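Local coordinates for protein hydrolase, NUDIX family (Clostridium perfringens ATCC 13124, PDB 3F6A) that belongs to the NUDIX family and is probably a hydrolase of nucleoside diphosphates linked to another group, or of related pyrophosphates, at residues Thr8-Ile13 with His98-Tyr103. Sequence-based numbering, arbitrary orientation.
Sequences TVSVFI and HIDFVY
Thr8, Ser10 and Asp100 join hydroxyls to a carboxylate across two neighbouring parallel strands of the mixed sheet in this NUDIX fold, an alpha/beta/alpha sandwich. Five backbone bonds zip 8-13 to 98-103: Ile99 O receives Thr8 N, Thr8 O receives Phe101 N, and the alternation runs on through Phe101 O, Ser10 O and Tyr103 O to Phe12 N. Asp100 CB lies 3.4 Å from Thr8 OG1; CG is anti to the backbone N (chi1 180°), and its two oxygens meet the hydroxyls of strand 7-15. Asp100 OD1 meets both, Thr8 OG1 at 2.9 Å and Ser10 OG at 2.8 Å. Asp100 OD2 lies 2.6 Å from Ser10 OG and also approaches Ser10 CB. The single hydroxyl proton of Ser10 has both carboxylate oxygens within reach, and that of Thr8 has Ile99 O as an alternative to Asp100 OD1, so neither choice is settled. A weak bond from His98 ND1 also reaches Thr8 OG1, while Thr8 CG2 packs near the imidazole. Farther along this face, Val102 CG1 touches the edge of the Phe12 ring, near its plane, 3.7 Å from Phe12 CE2; helix 138-150 covers both through Met143. The other face carries Val9, Val11, Phe101 and Tyr103. Helix 43-55 packs there, with Cys47 against Val9, Val11 and Tyr103, whereas the Phe101 ring meets Phe101 of the second subunit. Val9 CG1 stands a looser 4.4 Å from Tyr103 CE2, and Ser10 O lies in the plane of the tyrosine ring at its edge, 3.9 Å from Tyr103 CD2.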
ATOM      1  N   THR A   8      -1.911  -1.612  10.336  1.00 21.54           N
ATOM      2  CA  THR A   8      -1.272  -0.541  11.082  1.00 18.96           C
ATOM      3  C   THR A   8      -0.488   0.345  10.115  1.00 19.12           C
ATOM      4  O   THR A   8      -0.336   0.011   8.939  1.00 18.21           O
ATOM      5  CB  THR A   8      -0.272  -1.109  12.113  1.00 20.52           C
ATOM      6  OG1 THR A   8       0.855  -1.672  11.426  1.00 19.39           O
ATOM      7  CG2 THR A   8      -0.923  -2.198  12.958  1.00 21.07           C
ATOM      8  N   VAL A   9       0.010   1.472  10.616  1.00 17.83           N
ATOM      9  CA  VAL A   9       0.813   2.372   9.799  1.00 18.87           C
ATOM     10  C   VAL A   9       2.090   2.732  10.547  1.00 19.37           C
ATOM     11  O   VAL A   9       2.165   2.602  11.770  1.00 19.27           O
ATOM     12  CB  VAL A   9       0.054   3.683   9.437  1.00 18.74           C
ATOM     13  CG1 VAL A   9      -1.208   3.353   8.668  1.00 18.52           C
ATOM     14  CG2 VAL A   9      -0.266   4.492  10.699  1.00 17.99           C
ATOM     15  N   SER A  10       3.095   3.165   9.797  1.00 19.82           N
ATOM     16  CA  SER A  10       4.376   3.583  10.353  1.00 19.98           C
ATOM     17  C   SER A  10       4.753   4.839   9.589  1.00 19.88           C
ATOM     18  O   SER A  10       4.463   4.951   8.401  1.00 19.99           O
ATOM     19  CB  SER A  10       5.458   2.515  10.135  1.00 19.67           C
ATOM     20  OG  SER A  10       5.280   1.422  11.014  1.00 27.09           O
ATOM     21  N   VAL A  11       5.392   5.783  10.269  1.00 19.18           N
ATOM     22  CA  VAL A  11       5.793   7.024   9.629  1.00 18.76           C
ATOM     23  C   VAL A  11       7.199   7.426  10.032  1.00 17.59           C
ATOM     24  O   VAL A  11       7.496   7.562  11.215  1.00 16.89           O
ATOM     25  CB  VAL A  11       4.874   8.198  10.018  1.00 20.62           C
ATOM     26  CG1 VAL A  11       4.990   9.301   8.981  1.00 23.45           C
ATOM     27  CG2 VAL A  11       3.450   7.725  10.166  1.00 25.05           C
ATOM     28  N   PHE A  12       8.053   7.615   9.038  1.00 17.42           N
ATOM     29  CA  PHE A  12       9.413   8.049   9.258  1.00 18.55           C
ATOM     30  C   PHE A  12       9.385   9.532   8.943  1.00 20.21           C
ATOM     31  O   PHE A  12       9.182   9.932   7.798  1.00 20.24           O
ATOM     32  CB  PHE A  12      10.356   7.290   8.327  1.00 18.94           C
ATOM     33  CG  PHE A  12      10.618   5.877   8.768  1.00 18.24           C
ATOM     34  CD1 PHE A  12      11.677   5.592   9.622  1.00 16.69           C
ATOM     35  CD2 PHE A  12       9.783   4.839   8.362  1.00 17.83           C
ATOM     36  CE1 PHE A  12      11.905   4.292  10.064  1.00 19.96           C
ATOM     37  CE2 PHE A  12      10.005   3.530   8.802  1.00 18.56           C
ATOM     38  CZ  PHE A  12      11.062   3.256   9.652  1.00 18.87           C
ATOM     39  N   ILE A  13       9.577  10.346   9.974  1.00 21.21           N
ATOM     40  CA  ILE A  13       9.528  11.795   9.832  1.00 20.94           C
ATOM     41  C   ILE A  13      10.914  12.419   9.774  1.00 21.02           C
ATOM     42  O   ILE A  13      11.749  12.181  10.644  1.00 20.52           O
ATOM     43  CB  ILE A  13       8.734  12.412  11.004  1.00 21.57           C
ATOM     44  CG1 ILE A  13       7.348  11.769  11.057  1.00 20.06           C
ATOM     45  CG2 ILE A  13       8.625  13.920  10.836  1.00 21.18           C
ATOM     46  CD1 ILE A  13       6.524  12.151  12.262  1.00 20.85           C
ATOM     47  N   HIS A  98       0.189  -8.602  11.626  1.00 19.19           N
ATOM     48  CA  HIS A  98      -0.400  -7.388  11.093  1.00 19.88           C
ATOM     49  C   HIS A  98       0.382  -6.822   9.924  1.00 20.80           C
ATOM     50  O   HIS A  98       1.596  -7.012   9.811  1.00 20.86           O
ATOM     51  CB  HIS A  98      -0.497  -6.326  12.190  1.00 20.49           C
ATOM     52  CG  HIS A  98       0.817  -5.982  12.819  1.00 20.53           C
ATOM     53  ND1 HIS A  98       1.570  -4.891  12.432  1.00 23.27           N
ATOM     54  CD2 HIS A  98       1.508  -6.577  13.819  1.00 21.27           C
ATOM     55  CE1 HIS A  98       2.664  -4.830  13.171  1.00 20.25           C
ATOM     56  NE2 HIS A  98       2.649  -5.840  14.020  1.00 23.03           N
ATOM     57  N   ILE A  99      -0.337  -6.124   9.058  1.00 20.92           N
ATOM     58  CA  ILE A  99       0.255  -5.477   7.906  1.00 22.45           C
ATOM     59  C   ILE A  99       0.586  -4.062   8.346  1.00 21.96           C
ATOM     60  O   ILE A  99      -0.218  -3.404   9.007  1.00 22.63           O
ATOM     61  CB  ILE A  99      -0.742  -5.421   6.731  1.00 24.76           C
ATOM     62  CG1 ILE A  99      -0.918  -6.820   6.145  1.00 27.51           C
ATOM     63  CG2 ILE A  99      -0.260  -4.438   5.672  1.00 25.63           C
ATOM     64  CD1 ILE A  99      -1.966  -6.898   5.062  1.00 29.16           C
ATOM     65  N   ASP A 100       1.776  -3.595   7.996  1.00 22.14           N
ATOM     66  CA  ASP A 100       2.173  -2.249   8.358  1.00 21.26           C
ATOM     67  C   ASP A 100       2.484  -1.435   7.113  1.00 20.18           C
ATOM     68  O   ASP A 100       3.422  -1.750   6.370  1.00 18.41           O
ATOM     69  CB  ASP A 100       3.393  -2.276   9.276  1.00 25.18           C
ATOM     70  CG  ASP A 100       3.847  -0.886   9.672  1.00 29.64           C
ATOM     71  OD1 ASP A 100       3.085  -0.179  10.363  1.00 33.74           O
ATOM     72  OD2 ASP A 100       4.967  -0.496   9.284  1.00 35.17           O
ATOM     73  N   PHE A 101       1.677  -0.400   6.883  1.00 17.48           N
ATOM     74  CA  PHE A 101       1.859   0.489   5.742  1.00 18.55           C
ATOM     75  C   PHE A 101       2.833   1.579   6.147  1.00 16.58           C
ATOM     76  O   PHE A 101       2.538   2.384   7.026  1.00 15.36           O
ATOM     77  CB  PHE A 101       0.522   1.110   5.319  1.00 20.31           C
ATOM     78  CG  PHE A 101      -0.423   0.128   4.681  1.00 22.13           C
ATOM     79  CD1 PHE A 101       0.015  -0.711   3.659  1.00 24.17           C
ATOM     80  CD2 PHE A 101      -1.751   0.047   5.087  1.00 24.91           C
ATOM     81  CE1 PHE A 101      -0.856  -1.616   3.054  1.00 23.61           C
ATOM     82  CE2 PHE A 101      -2.625  -0.852   4.488  1.00 23.74           C
ATOM     83  CZ  PHE A 101      -2.177  -1.683   3.471  1.00 23.57           C
ATOM     84  N   VAL A 102       3.990   1.601   5.492  1.00 17.76           N
ATOM     85  CA  VAL A 102       5.038   2.566   5.802  1.00 16.81           C
ATOM     86  C   VAL A 102       5.033   3.818   4.942  1.00 17.49           C
ATOM     87  O   VAL A 102       5.034   3.738   3.719  1.00 15.60           O
ATOM     88  CB  VAL A 102       6.420   1.911   5.686  1.00 16.45           C
ATOM     89  CG1 VAL A 102       7.501   2.894   6.111  1.00 18.50           C
ATOM     90  CG2 VAL A 102       6.462   0.667   6.537  1.00 17.23           C
ATOM     91  N   TYR A 103       5.058   4.973   5.602  1.00 17.51           N
ATOM     92  CA  TYR A 103       5.058   6.264   4.928  1.00 18.78           C
ATOM     93  C   TYR A 103       6.252   7.093   5.373  1.00 18.08           C
ATOM     94  O   TYR A 103       6.755   6.926   6.487  1.00 18.76           O
ATOM     95  CB  TYR A 103       3.783   7.040   5.275  1.00 19.02           C
ATOM     96  CG  TYR A 103       2.508   6.420   4.769  1.00 19.51           C
ATOM     97  CD1 TYR A 103       1.893   6.893   3.612  1.00 22.75           C
ATOM     98  CD2 TYR A 103       1.906   5.356   5.451  1.00 23.44           C
ATOM     99  CE1 TYR A 103       0.709   6.325   3.141  1.00 22.21           C
ATOM    100  CE2 TYR A 103       0.721   4.784   4.988  1.00 23.63           C
ATOM    101  CZ  TYR A 103       0.133   5.275   3.832  1.00 24.47           C
ATOM    102  OH  TYR A 103      -1.031   4.718   3.366  1.00 31.42           O
TER